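Side-chain contact in nsp9 (Porcine coronavirus HKU15, PDB 5YM6), which probably binds single-stranded nucleic acid as part of the coronavirus replication machinery, with an affinity that dimerization enhances: residues M97-G100 with H101-T105. Numbering follows the deposited sequence.
Sequences MVIG and HISET
Ile102 lies alongside Val98, one helical turn later, and both side chains lean the same way. From Ile102 CB, which sits 3.6 Å from Val98 O, the chain runs back over that carbonyl. Next along it, Ile102 CG1 is 3.4 Å from Val98 O. The terminal methyl, Ile102 CD1, carries on to meet Val98 CG1 at 3.9 Å. CG1 of Ile102 stands beside its own backbone N (chi1 -67°) and the chain is then extended through chi2, which sends the methyl back toward the preceding turn. On Val98 the branch that receives it is the one opposite the backbone N (chi1 171°). Beneath this apolar pair, Ile102 N donates to Val98 O at 2.9 Å, the straightest of the i to i+4 bonds between residues 97-100 and 101-105 (167° at the hydrogen).

The two residues belong to helix 92-105, the C-terminal helix that packs on the antiparallel strands of the nsp9 fold; Val98 and Ile102 both rest on Phe29, Val98 also reaches Phe86 and Val40, and Ile102 touches Leu84. Another face of the helix is turned to the second subunit, against which Ile99 and Ser103 pack, in keeping with the helix-mediated dimers known for nsp9 proteins.

On that face, Ile99 O accepts the backbone Ser103 N at 3.0 Å. The side-chain oxygen Ser103 OG is hydrogen-bonded to Arg7 O of the second subunit; it also lies 2.9 Å from Ile99 O.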
ATOM      1  N   MET B  97      -0.965  -1.022  -1.734  1.00 19.93           N
ATOM      2  CA  MET B  97      -0.831   0.013  -2.764  1.00 24.69           C
ATOM      3  C   MET B  97      -2.194   0.578  -3.194  1.00 26.74           C
ATOM      4  O   MET B  97      -2.385   1.796  -3.292  1.00 28.11           O
ATOM      5  CB  MET B  97      -0.108  -0.550  -3.991  1.00 22.01           C
ATOM      6  CG  MET B  97       1.385  -0.772  -3.830  1.00 26.84           C
ATOM      7  SD  MET B  97       2.303   0.763  -3.732  1.00 25.17           S
ATOM      8  CE  MET B  97       2.010   1.487  -5.349  1.00 32.44           C
ATOM      9  N   VAL B  98      -3.139  -0.315  -3.449  1.00 25.95           N
ATOM     10  CA  VAL B  98      -4.464   0.098  -3.926  1.00 24.43           C
ATOM     11  C   VAL B  98      -5.293   0.738  -2.815  1.00 28.08           C
ATOM     12  O   VAL B  98      -5.950   1.756  -3.034  1.00 27.91           O
ATOM     13  CB  VAL B  98      -5.207  -1.093  -4.541  1.00 27.90           C
ATOM     14  CG1 VAL B  98      -6.665  -0.747  -4.843  1.00 25.57           C
ATOM     15  CG2 VAL B  98      -4.500  -1.523  -5.798  1.00 26.65           C
ATOM     16  N   ILE B  99      -5.234   0.186  -1.608  1.00 23.92           N
ATOM     17  CA  ILE B  99      -5.960   0.789  -0.487  1.00 27.10           C
ATOM     18  C   ILE B  99      -5.461   2.210  -0.223  1.00 30.24           C
ATOM     19  O   ILE B  99      -6.259   3.113   0.037  1.00 31.44           O
ATOM     20  CB  ILE B  99      -5.831  -0.058   0.788  1.00 26.40           C
ATOM     21  CG1 ILE B  99      -6.585  -1.379   0.607  1.00 28.34           C
ATOM     22  CG2 ILE B  99      -6.390   0.678   1.999  1.00 31.76           C
ATOM     23  CD1 ILE B  99      -6.446  -2.329   1.770  1.00 34.89           C
ATOM     24  N   GLY B 100      -4.147   2.409  -0.307  1.00 26.95           N
ATOM     25  CA  GLY B 100      -3.578   3.733  -0.121  1.00 29.84           C
ATOM     26  C   GLY B 100      -4.066   4.709  -1.178  1.00 35.48           C
ATOM     27  O   GLY B 100      -4.376   5.868  -0.884  1.00 33.94           O
ATOM     28  N   HIS B 101      -4.143   4.230  -2.414  1.00 33.04           N
ATOM     29  CA  HIS B 101      -4.543   5.071  -3.531  1.00 32.76           C
ATOM     30  C   HIS B 101      -5.996   5.502  -3.381  1.00 33.98           C
ATOM     31  O   HIS B 101      -6.318   6.681  -3.533  1.00 37.29           O
ATOM     32  CB  HIS B 101      -4.325   4.327  -4.856  1.00 31.63           C
ATOM     33  CG  HIS B 101      -4.601   5.157  -6.072  1.00 35.49           C
ATOM     34  ND1 HIS B 101      -3.618   5.892  -6.706  1.00 33.24           N
ATOM     35  CD2 HIS B 101      -5.734   5.355  -6.780  1.00 34.66           C
ATOM     36  CE1 HIS B 101      -4.146   6.510  -7.751  1.00 38.51           C
ATOM     37  NE2 HIS B 101      -5.428   6.205  -7.813  1.00 37.66           N
ATOM     38  N   ILE B 102      -6.864   4.552  -3.041  1.00 29.91           N
ATOM     39  CA  ILE B 102      -8.280   4.839  -2.876  1.00 30.97           C
ATOM     40  C   ILE B 102      -8.498   5.785  -1.691  1.00 37.72           C
ATOM     41  O   ILE B 102      -9.367   6.653  -1.732  1.00 34.02           O
ATOM     42  CB  ILE B 102      -9.087   3.540  -2.701  1.00 31.39           C
ATOM     43  CG1 ILE B 102      -9.045   2.733  -4.006  1.00 27.43           C
ATOM     44  CG2 ILE B 102     -10.522   3.840  -2.303  1.00 34.82           C
ATOM     45  CD1 ILE B 102      -9.825   1.452  -3.969  1.00 28.63           C
ATOM     46  N   SER B 103      -7.676   5.644  -0.655  1.00 34.03           N
ATOM     47  CA  SER B 103      -7.754   6.555   0.488  1.00 37.86           C
ATOM     48  C   SER B 103      -7.445   8.009   0.101  1.00 41.06           C
ATOM     49  O   SER B 103      -8.173   8.919   0.491  1.00 49.49           O
ATOM     50  CB  SER B 103      -6.813   6.096   1.601  1.00 40.90           C
ATOM     51  OG  SER B 103      -7.229   4.842   2.116  1.00 41.25           O
ATOM     52  N   GLU B 104      -6.394   8.236  -0.677  1.00 41.81           N
ATOM     53  CA  GLU B 104      -6.044   9.603  -1.062  1.00 45.35           C
ATOM     54  C   GLU B 104      -6.982  10.164  -2.136  1.00 48.21           C
ATOM     55  O   GLU B 104      -7.066  11.377  -2.333  1.00 48.23           O
ATOM     56  CB  GLU B 104      -4.594   9.677  -1.537  1.00 45.15           C
ATOM     57  CG  GLU B 104      -4.068  11.103  -1.642  1.00 52.78           C
ATOM     58  CD  GLU B 104      -2.714  11.271  -0.979  1.00 59.18           C
ATOM     59  OE1 GLU B 104      -2.081  10.238  -0.668  1.00 58.91           O
ATOM     60  OE2 GLU B 104      -2.301  12.433  -0.742  1.00 64.56           O
ATOM     61  N   THR B 105      -7.697   9.286  -2.824  1.00 44.18           N
ATOM     62  CA  THR B 105      -8.731   9.733  -3.747  1.00 46.84           C
ATOM     63  C   THR B 105      -9.938  10.234  -2.955  1.00 46.45           C
ATOM     64  O   THR B 105     -10.520  11.268  -3.284  1.00 49.43           O
ATOM     65  CB  THR B 105      -9.161   8.606  -4.719  1.00 44.39           C
ATOM     66  OG1 THR B 105      -8.133   8.395  -5.695  1.00 45.25           O
ATOM     67  CG2 THR B 105     -10.449   8.985  -5.444  1.00 48.29           C
TER